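PDB 6D7Y: hemagglutinin from Pseudomonas aeruginosa, which is the toxic C-terminal tip of CdiA, which probably inhibits the growth of neighbouring bacteria on contact and is held in complex by an immune protein. Local coordinates for residues V17-L22 / F91-I95; E53-G59 / K75-R81. One frame throughout, in Å; residues are numbered along the deposited sequence.

Interaction 1 (V17-L22 / F91-I95); sequences VIGHAL and FKGFI
The start of helix 17-28 runs almost along the edge strand 91-95: within the short segments the axes approach to 7.8 Å and cross at -18°, with the chains in the same direction. The CA atoms of A21 and G93 are nearest in register, 6.1 Å apart, an approach suited to the two small residues. The helix turn is regular, with A21 N hydrogen-bonded to V17 O (3.1 Å) and L22 N to I18 O (3.0 Å). In the strand, K92 (phi/psi -106/-52) and G93 (178/175) form a classic beta bulge opposite R84. The extra residue lets F91 and F94, three apart, both point toward the helix.

The side chains that meet across the segments are apolar. I18 (tt) packs into the angle between the two rings: its CG1 is 3.6 Å from both F91 CZ and F94 CZ, and makes a CH-pi contact over the F91 face, 4.0 Å from the centroid. V17 CG1 meets the edge of F91 (chi1 t) at CD2, 4.1 Å. The methyl A21 CB fits close to F94 (chi1 m), 3.7 Å from CD2, and 4.2 Å from F91 CZ. L22 CB lies 3.9 Å from F94 CE2.

This is helix-on-sheet core packing. Helix 40-56 adjoins through L22, which touches A47 and H50, and I18, on N44; F94 also meets the ring of W33 and V83 of strand 82-86.

Interaction 2 (E53-G59 / K75-R81); sequences EIVRAPG and KRLIDGR
Helix 40-56 ends at R56; A57 (-68/154) and P58 (-67/160) lead on in extended form to G59, whose phi of 119° suits a residue without a side chain. Across from them, strand 71-76 runs out into a hairpin turn, and the CA atoms of G59 and L77 come nearest, at 6.7 Å. K75 is all-trans, so its buried chain reaches straight to the carbonyls at the helix end: NZ donates to I54 O (2.9 Å), A57 O (2.6 Å) and, weakly, V55 O (3.2 Å). Lysine's length and charge match this cluster of oxygens.

The hairpin is a type I turn with a G1 bulge: G80 N hydrogen-bonds L77 O (3.1 Å), L77 N hydrogen-bonds R81 O (2.8 Å), and G80 takes left-handed angles (99/-19). D79 (chi1 p) makes an Asx turn, OD1 accepting from R81 N at 3.0 Å.

R81 (chi1-3 m, t, m) bends its guanidinium back: NH2 bridges D79 OD2 (2.8 Å), NH1 bridges E53 OE1 (2.8 Å), and I54 CG1 covers one face. E53 (mt) also salt-bridges K49, and R81 NH1 hydrogen-bonds H50 ND1. L77 (mt) supplies apolar filling, CD1 to I54 CG1 at 4.0 Å and CD2 to A57 CB at 3.8 Å.

In the fold
From the N terminus, helix 17-28 opens the loop that interaction 1 closes only at the last strand, 91-95, 68 intervening residues later. Nested within it, interaction 2 joins the end of helix 40-56 to the hairpin between strands 71-76 and 82-86, closing a short loop of 15 residues that includes strand 62-65. Both contacts thus fix helices to the same four-stranded antiparallel sheet, interaction 1 at an edge strand near the chain's centre and interaction 2 further out. Their centres lie 15 Å apart, yet they touch where F94 CE1 meets I54 CD1 (4.3 Å) and I95 CD1 meets R76 CZ (3.8 Å).

Interaction 1 (V17-L22 / F91-I95)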
ATOM      1  N   VAL A  17      -1.014  -7.556   6.514  1.00 24.88           N
ATOM      2  CA  VAL A  17       0.165  -6.981   5.853  1.00 24.75           C
ATOM      3  C   VAL A  17      -0.161  -5.556   5.375  1.00 22.92           C
ATOM      4  O   VAL A  17       0.589  -4.618   5.648  1.00 21.66           O
ATOM      5  CB  VAL A  17       0.646  -7.851   4.673  1.00 25.18           C
ATOM      6  CG1 VAL A  17       1.750  -7.160   3.893  1.00 24.89           C
ATOM      7  CG2 VAL A  17       1.094  -9.220   5.166  1.00 26.84           C
ATOM      8  N   ILE A  18      -1.304  -5.381   4.721  1.00 23.01           N
ATOM      9  CA  ILE A  18      -1.655  -4.052   4.205  1.00 22.26           C
ATOM     10  C   ILE A  18      -2.046  -3.064   5.307  1.00 24.21           C
ATOM     11  O   ILE A  18      -1.774  -1.868   5.184  1.00 22.00           O
ATOM     12  CB  ILE A  18      -2.703  -4.142   3.070  1.00 23.67           C
ATOM     13  CG1 ILE A  18      -2.682  -2.854   2.226  1.00 24.89           C
ATOM     14  CG2 ILE A  18      -4.090  -4.511   3.628  1.00 24.52           C
ATOM     15  CD1 ILE A  18      -3.465  -2.952   0.937  1.00 28.26           C
ATOM     16  N   GLY A  19      -2.648  -3.554   6.393  1.00 23.81           N
ATOM     17  CA  GLY A  19      -3.010  -2.689   7.513  1.00 24.61           C
ATOM     18  C   GLY A  19      -1.742  -2.131   8.153  1.00 23.87           C
ATOM     19  O   GLY A  19      -1.651  -0.931   8.429  1.00 24.94           O
ATOM     20  N   HIS A  20      -0.751  -2.993   8.380  1.00 22.11           N
ATOM     21  CA  HIS A  20       0.528  -2.531   8.941  1.00 21.58           C
ATOM     22  C   HIS A  20       1.216  -1.521   7.989  1.00 20.42           C
ATOM     23  O   HIS A  20       1.842  -0.534   8.423  1.00 20.38           O
ATOM     24  CB  HIS A  20       1.468  -3.703   9.241  1.00 22.06           C
ATOM     25  CG  HIS A  20       1.095  -4.496  10.461  1.00 23.94           C
ATOM     26  ND1 HIS A  20       1.301  -4.026  11.738  1.00 26.58           N
ATOM     27  CD2 HIS A  20       0.597  -5.749  10.597  1.00 26.29           C
ATOM     28  CE1 HIS A  20       0.915  -4.945  12.607  1.00 28.00           C
ATOM     29  NE2 HIS A  20       0.483  -5.998  11.939  1.00 27.32           N
ATOM     30  N   ALA A  21       1.134  -1.792   6.700  1.00 19.48           N
ATOM     31  CA  ALA A  21       1.744  -0.888   5.719  1.00 20.31           C
ATOM     32  C   ALA A  21       1.123   0.501   5.811  1.00 20.67           C
ATOM     33  O   ALA A  21       1.845   1.512   5.785  1.00 21.15           O
ATOM     34  CB  ALA A  21       1.603  -1.453   4.319  1.00 19.76           C
ATOM     35  N   LEU A  22      -0.204   0.568   5.907  1.00 20.89           N
ATOM     36  CA  LEU A  22      -0.857   1.892   6.023  1.00 22.26           C
ATOM     37  C   LEU A  22      -0.417   2.545   7.326  1.00 24.00           C
ATOM     38  O   LEU A  22      -0.081   3.734   7.350  1.00 22.63           O
ATOM     39  CB  LEU A  22      -2.389   1.803   5.986  1.00 23.19           C
ATOM     40  CG  LEU A  22      -3.138   3.140   6.160  1.00 24.54           C
ATOM     41  CD1 LEU A  22      -2.718   4.167   5.125  1.00 26.03           C
ATOM     42  CD2 LEU A  22      -4.660   2.929   6.173  1.00 27.38           C
ATOM     43  N   PHE A  91       0.656  -8.121  -3.276  1.00 22.29           N
ATOM     44  CA  PHE A  91       0.944  -6.865  -2.609  1.00 21.09           C
ATOM     45  C   PHE A  91       2.312  -6.873  -1.928  1.00 20.41           C
ATOM     46  O   PHE A  91       2.638  -7.815  -1.214  1.00 21.50           O
ATOM     47  CB  PHE A  91      -0.126  -6.566  -1.568  1.00 21.79           C
ATOM     48  CG  PHE A  91       0.091  -5.288  -0.839  1.00 20.98           C
ATOM     49  CD1 PHE A  91      -0.276  -4.082  -1.413  1.00 20.73           C
ATOM     50  CD2 PHE A  91       0.691  -5.280   0.428  1.00 21.38           C
ATOM     51  CE1 PHE A  91      -0.071  -2.904  -0.742  1.00 20.66           C
ATOM     52  CE2 PHE A  91       0.901  -4.102   1.090  1.00 20.91           C
ATOM     53  CZ  PHE A  91       0.509  -2.907   0.505  1.00 21.11           C
ATOM     54  N   LYS A  92       3.112  -5.835  -2.166  1.00 18.27           N
ATOM     55  CA  LYS A  92       4.424  -5.691  -1.507  1.00 17.95           C
ATOM     56  C   LYS A  92       4.315  -4.597  -0.441  1.00 17.57           C
ATOM     57  O   LYS A  92       4.705  -4.790   0.719  1.00 18.21           O
ATOM     58  CB  LYS A  92       5.529  -5.357  -2.517  1.00 18.15           C
ATOM     59  CG  LYS A  92       6.876  -4.970  -1.910  1.00 19.59           C
ATOM     60  CD  LYS A  92       7.472  -6.098  -1.130  1.00 20.70           C
ATOM     61  CE  LYS A  92       8.909  -5.787  -0.718  1.00 21.30           C
ATOM     62  NZ  LYS A  92       9.465  -7.015  -0.094  1.00 21.87           N
ATOM     63  N   GLY A  93       3.813  -3.434  -0.835  1.00 15.89           N
ATOM     64  CA  GLY A  93       3.681  -2.360   0.118  1.00 16.77           C
ATOM     65  C   GLY A  93       3.146  -1.083  -0.494  1.00 16.51           C
ATOM     66  O   GLY A  93       2.897  -0.999  -1.694  1.00 16.75           O
ATOM     67  N   PHE A  94       2.915  -0.110   0.374  1.00 16.75           N
ATOM     68  CA  PHE A  94       2.562   1.226  -0.084  1.00 17.11           C
ATOM     69  C   PHE A  94       3.877   1.962  -0.314  1.00 17.03           C
ATOM     70  O   PHE A  94       4.896   1.630   0.274  1.00 19.08           O
ATOM     71  CB  PHE A  94       1.697   1.953   0.953  1.00 18.05           C
ATOM     72  CG  PHE A  94       0.291   1.424   1.061  1.00 19.28           C
ATOM     73  CD1 PHE A  94      -0.568   1.472  -0.030  1.00 19.85           C
ATOM     74  CD2 PHE A  94      -0.215   0.986   2.272  1.00 20.18           C
ATOM     75  CE1 PHE A  94      -1.874   1.009   0.060  1.00 21.62           C
ATOM     76  CE2 PHE A  94      -1.514   0.534   2.368  1.00 22.14           C
ATOM     77  CZ  PHE A  94      -2.354   0.555   1.267  1.00 22.39           C
ATOM     78  N   ILE A  95       3.872   2.965  -1.180  1.00 17.95           N
ATOM     79  CA  ILE A  95       5.057   3.746  -1.460  1.00 18.35           C
ATOM     80  C   ILE A  95       4.651   5.212  -1.571  1.00 20.17           C
ATOM     81  O   ILE A  95       3.508   5.532  -1.910  1.00 19.16           O
ATOM     82  CB  ILE A  95       5.812   3.310  -2.755  1.00 18.64           C
ATOM     83  CG1 ILE A  95       4.842   3.240  -3.947  1.00 19.76           C
ATOM     84  CG2 ILE A  95       6.508   1.953  -2.540  1.00 18.95           C
ATOM     85  CD1 ILE A  95       5.476   2.832  -5.274  1.00 20.51           C
TER

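Interaction 2 (E53-G59 / K75-R81)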
ATOM      1  N   GLU A  53      -8.709   2.827  -4.190  1.00 37.03           N
ATOM      2  CA  GLU A  53      -8.640   4.173  -4.767  1.00 37.17           C
ATOM      3  C   GLU A  53      -7.457   4.323  -5.728  1.00 35.23           C
ATOM      4  O   GLU A  53      -7.615   4.841  -6.841  1.00 35.10           O
ATOM      5  CB  GLU A  53      -8.580   5.243  -3.682  1.00 37.84           C
ATOM      6  CG  GLU A  53      -9.916   5.438  -2.960  1.00 40.97           C
ATOM      7  CD  GLU A  53      -9.881   6.469  -1.841  1.00 42.61           C
ATOM      8  OE1 GLU A  53      -8.787   6.897  -1.427  1.00 42.82           O
ATOM      9  OE2 GLU A  53     -10.973   6.854  -1.362  1.00 46.09           O
ATOM     10  N   ILE A  54      -6.289   3.843  -5.303  1.00 33.58           N
ATOM     11  CA  ILE A  54      -5.068   3.917  -6.112  1.00 32.84           C
ATOM     12  C   ILE A  54      -5.220   3.122  -7.407  1.00 33.70           C
ATOM     13  O   ILE A  54      -4.787   3.566  -8.467  1.00 33.69           O
ATOM     14  CB  ILE A  54      -3.830   3.451  -5.298  1.00 32.06           C
ATOM     15  CG1 ILE A  54      -3.613   4.392  -4.101  1.00 31.67           C
ATOM     16  CG2 ILE A  54      -2.582   3.441  -6.174  1.00 32.28           C
ATOM     17  CD1 ILE A  54      -2.696   3.858  -3.008  1.00 31.85           C
ATOM     18  N   VAL A  55      -5.832   1.951  -7.311  1.00 35.39           N
ATOM     19  CA  VAL A  55      -6.071   1.108  -8.469  1.00 37.99           C
ATOM     20  C   VAL A  55      -7.027   1.770  -9.475  1.00 39.21           C
ATOM     21  O   VAL A  55      -6.791   1.695 -10.671  1.00 39.78           O
ATOM     22  CB  VAL A  55      -6.636  -0.266  -8.044  1.00 40.25           C
ATOM     23  CG1 VAL A  55      -7.119  -1.071  -9.242  1.00 43.38           C
ATOM     24  CG2 VAL A  55      -5.586  -1.040  -7.268  1.00 40.45           C
ATOM     25  N   ARG A  56      -8.077   2.424  -8.996  1.00 40.85           N
ATOM     26  CA  ARG A  56      -9.058   3.039  -9.925  1.00 44.03           C
ATOM     27  C   ARG A  56      -8.647   4.412 -10.473  1.00 42.73           C
ATOM     28  O   ARG A  56      -9.197   4.863 -11.480  1.00 43.24           O
ATOM     29  CB  ARG A  56     -10.468   3.120  -9.315  1.00 47.60           C
ATOM     30  CG  ARG A  56     -10.664   4.122  -8.193  1.00 48.25           C
ATOM     31  CD  ARG A  56     -12.135   4.240  -7.823  1.00 53.02           C
ATOM     32  NE  ARG A  56     -12.698   2.975  -7.342  1.00 56.23           N
ATOM     33  CZ  ARG A  56     -12.732   2.572  -6.066  1.00 57.08           C
ATOM     34  NH1 ARG A  56     -12.236   3.323  -5.085  1.00 55.82           N
ATOM     35  NH2 ARG A  56     -13.278   1.398  -5.766  1.00 60.15           N
ATOM     36  N   ALA A  57      -7.699   5.069  -9.810  1.00 40.59           N
ATOM     37  CA  ALA A  57      -7.227   6.386 -10.234  1.00 40.48           C
ATOM     38  C   ALA A  57      -6.459   6.329 -11.560  1.00 40.97           C
ATOM     39  O   ALA A  57      -5.935   5.285 -11.915  1.00 39.95           O
ATOM     40  CB  ALA A  57      -6.339   6.993  -9.169  1.00 39.33           C
ATOM     41  N   PRO A  58      -6.432   7.447 -12.314  1.00 42.53           N
ATOM     42  CA  PRO A  58      -5.646   7.441 -13.541  1.00 43.45           C
ATOM     43  C   PRO A  58      -4.138   7.327 -13.241  1.00 42.82           C
ATOM     44  O   PRO A  58      -3.676   7.653 -12.143  1.00 44.48           O
ATOM     45  CB  PRO A  58      -5.984   8.787 -14.180  1.00 44.01           C
ATOM     46  CG  PRO A  58      -7.342   9.102 -13.680  1.00 45.18           C
ATOM     47  CD  PRO A  58      -7.360   8.594 -12.270  1.00 44.36           C
ATOM     48  N   GLY A  59      -3.387   6.913 -14.240  1.00 43.16           N
ATOM     49  CA  GLY A  59      -1.966   6.705 -14.099  1.00 43.45           C
ATOM     50  C   GLY A  59      -1.801   5.248 -14.409  1.00 43.53           C
ATOM     51  O   GLY A  59      -2.771   4.564 -14.683  1.00 43.35           O
ATOM     52  N   LYS A  75       2.678   1.777  -9.100  1.00 16.67           N
ATOM     53  CA  LYS A  75       1.779   2.834  -9.552  1.00 18.59           C
ATOM     54  C   LYS A  75       1.890   3.946  -8.504  1.00 19.21           C
ATOM     55  O   LYS A  75       1.592   3.703  -7.334  1.00 19.48           O
ATOM     56  CB  LYS A  75       0.360   2.351  -9.657  1.00 19.28           C
ATOM     57  CG  LYS A  75      -0.592   3.412 -10.166  1.00 20.98           C
ATOM     58  CD  LYS A  75      -1.971   2.876 -10.398  1.00 22.43           C
ATOM     59  CE  LYS A  75      -2.887   3.966 -10.946  1.00 24.37           C
ATOM     60  NZ  LYS A  75      -4.206   3.391 -11.299  1.00 26.55           N
ATOM     61  N   ARG A  76       2.328   5.139  -8.920  1.00 19.70           N
ATOM     62  CA  ARG A  76       2.441   6.284  -8.022  1.00 20.63           C
ATOM     63  C   ARG A  76       1.512   7.386  -8.517  1.00 22.50           C
ATOM     64  O   ARG A  76       1.544   7.744  -9.697  1.00 22.09           O
ATOM     65  CB  ARG A  76       3.864   6.826  -7.974  1.00 22.18           C
ATOM     66  CG  ARG A  76       4.909   5.868  -7.460  1.00 23.66           C
ATOM     67  CD  ARG A  76       6.235   6.593  -7.362  1.00 26.31           C
ATOM     68  NE  ARG A  76       7.318   5.801  -6.797  1.00 27.20           N
ATOM     69  CZ  ARG A  76       7.718   5.829  -5.521  1.00 27.95           C
ATOM     70  NH1 ARG A  76       7.074   6.578  -4.613  1.00 27.05           N
ATOM     71  NH2 ARG A  76       8.762   5.075  -5.144  1.00 27.00           N
ATOM     72  N   LEU A  77       0.672   7.890  -7.614  1.00 22.12           N
ATOM     73  CA  LEU A  77      -0.290   8.911  -7.956  1.00 25.43           C
ATOM     74  C   LEU A  77       0.279  10.273  -7.760  1.00 25.76           C
ATOM     75  O   LEU A  77       1.191  10.478  -6.981  1.00 24.81           O
ATOM     76  CB  LEU A  77      -1.542   8.784  -7.086  1.00 26.46           C
ATOM     77  CG  LEU A  77      -2.296   7.453  -7.144  1.00 27.15           C
ATOM     78  CD1 LEU A  77      -3.610   7.630  -6.408  1.00 29.66           C
ATOM     79  CD2 LEU A  77      -2.586   7.002  -8.566  1.00 27.47           C
ATOM     80  N   ILE A  78      -0.303  11.224  -8.472  1.00 28.75           N
ATOM     81  CA  ILE A  78       0.097  12.604  -8.343  1.00 31.23           C
ATOM     82  C   ILE A  78      -0.119  13.087  -6.872  1.00 31.71           C
ATOM     83  O   ILE A  78       0.640  13.903  -6.387  1.00 30.74           O
ATOM     84  CB  ILE A  78      -0.690  13.467  -9.349  1.00 35.30           C
ATOM     85  CG1 ILE A  78      -0.128  14.893  -9.430  1.00 38.79           C
ATOM     86  CG2 ILE A  78      -2.185  13.442  -9.040  1.00 37.88           C
ATOM     87  CD1 ILE A  78       1.279  14.922  -9.994  1.00 39.96           C
ATOM     88  N   ASP A  79      -1.105  12.517  -6.154  1.00 32.57           N
ATOM     89  CA  ASP A  79      -1.381  12.897  -4.735  1.00 33.06           C
ATOM     90  C   ASP A  79      -0.373  12.333  -3.701  1.00 31.76           C
ATOM     91  O   ASP A  79      -0.539  12.538  -2.505  1.00 31.63           O
ATOM     92  CB  ASP A  79      -2.842  12.579  -4.314  1.00 35.36           C
ATOM     93  CG  ASP A  79      -3.140  11.070  -4.160  1.00 35.97           C
ATOM     94  OD1 ASP A  79      -2.217  10.252  -3.957  1.00 33.02           O
ATOM     95  OD2 ASP A  79      -4.350  10.703  -4.192  1.00 38.92           O
ATOM     96  N   GLY A  80       0.642  11.609  -4.176  1.00 27.80           N
ATOM     97  CA  GLY A  80       1.701  11.102  -3.316  1.00 26.86           C
ATOM     98  C   GLY A  80       1.574   9.668  -2.877  1.00 24.74           C
ATOM     99  O   GLY A  80       2.562   9.079  -2.461  1.00 24.09           O
ATOM    100  N   ARG A  81       0.370   9.109  -2.962  1.00 24.29           N
ATOM    101  CA  ARG A  81       0.150   7.725  -2.610  1.00 23.41           C
ATOM    102  C   ARG A  81       0.543   6.810  -3.772  1.00 22.58           C
ATOM    103  O   ARG A  81       0.439   7.167  -4.942  1.00 21.44           O
ATOM    104  CB  ARG A  81      -1.317   7.478  -2.297  1.00 24.48           C
ATOM    105  CG  ARG A  81      -1.872   8.282  -1.131  1.00 27.13           C
ATOM    106  CD  ARG A  81      -3.354   7.972  -0.962  1.00 29.18           C
ATOM    107  NE  ARG A  81      -4.133   8.395  -2.124  1.00 29.24           N
ATOM    108  CZ  ARG A  81      -5.382   8.034  -2.392  1.00 31.56           C
ATOM    109  NH1 ARG A  81      -6.052   7.206  -1.598  1.00 31.70           N
ATOM    110  NH2 ARG A  81      -5.982   8.529  -3.465  1.00 34.64           N
TER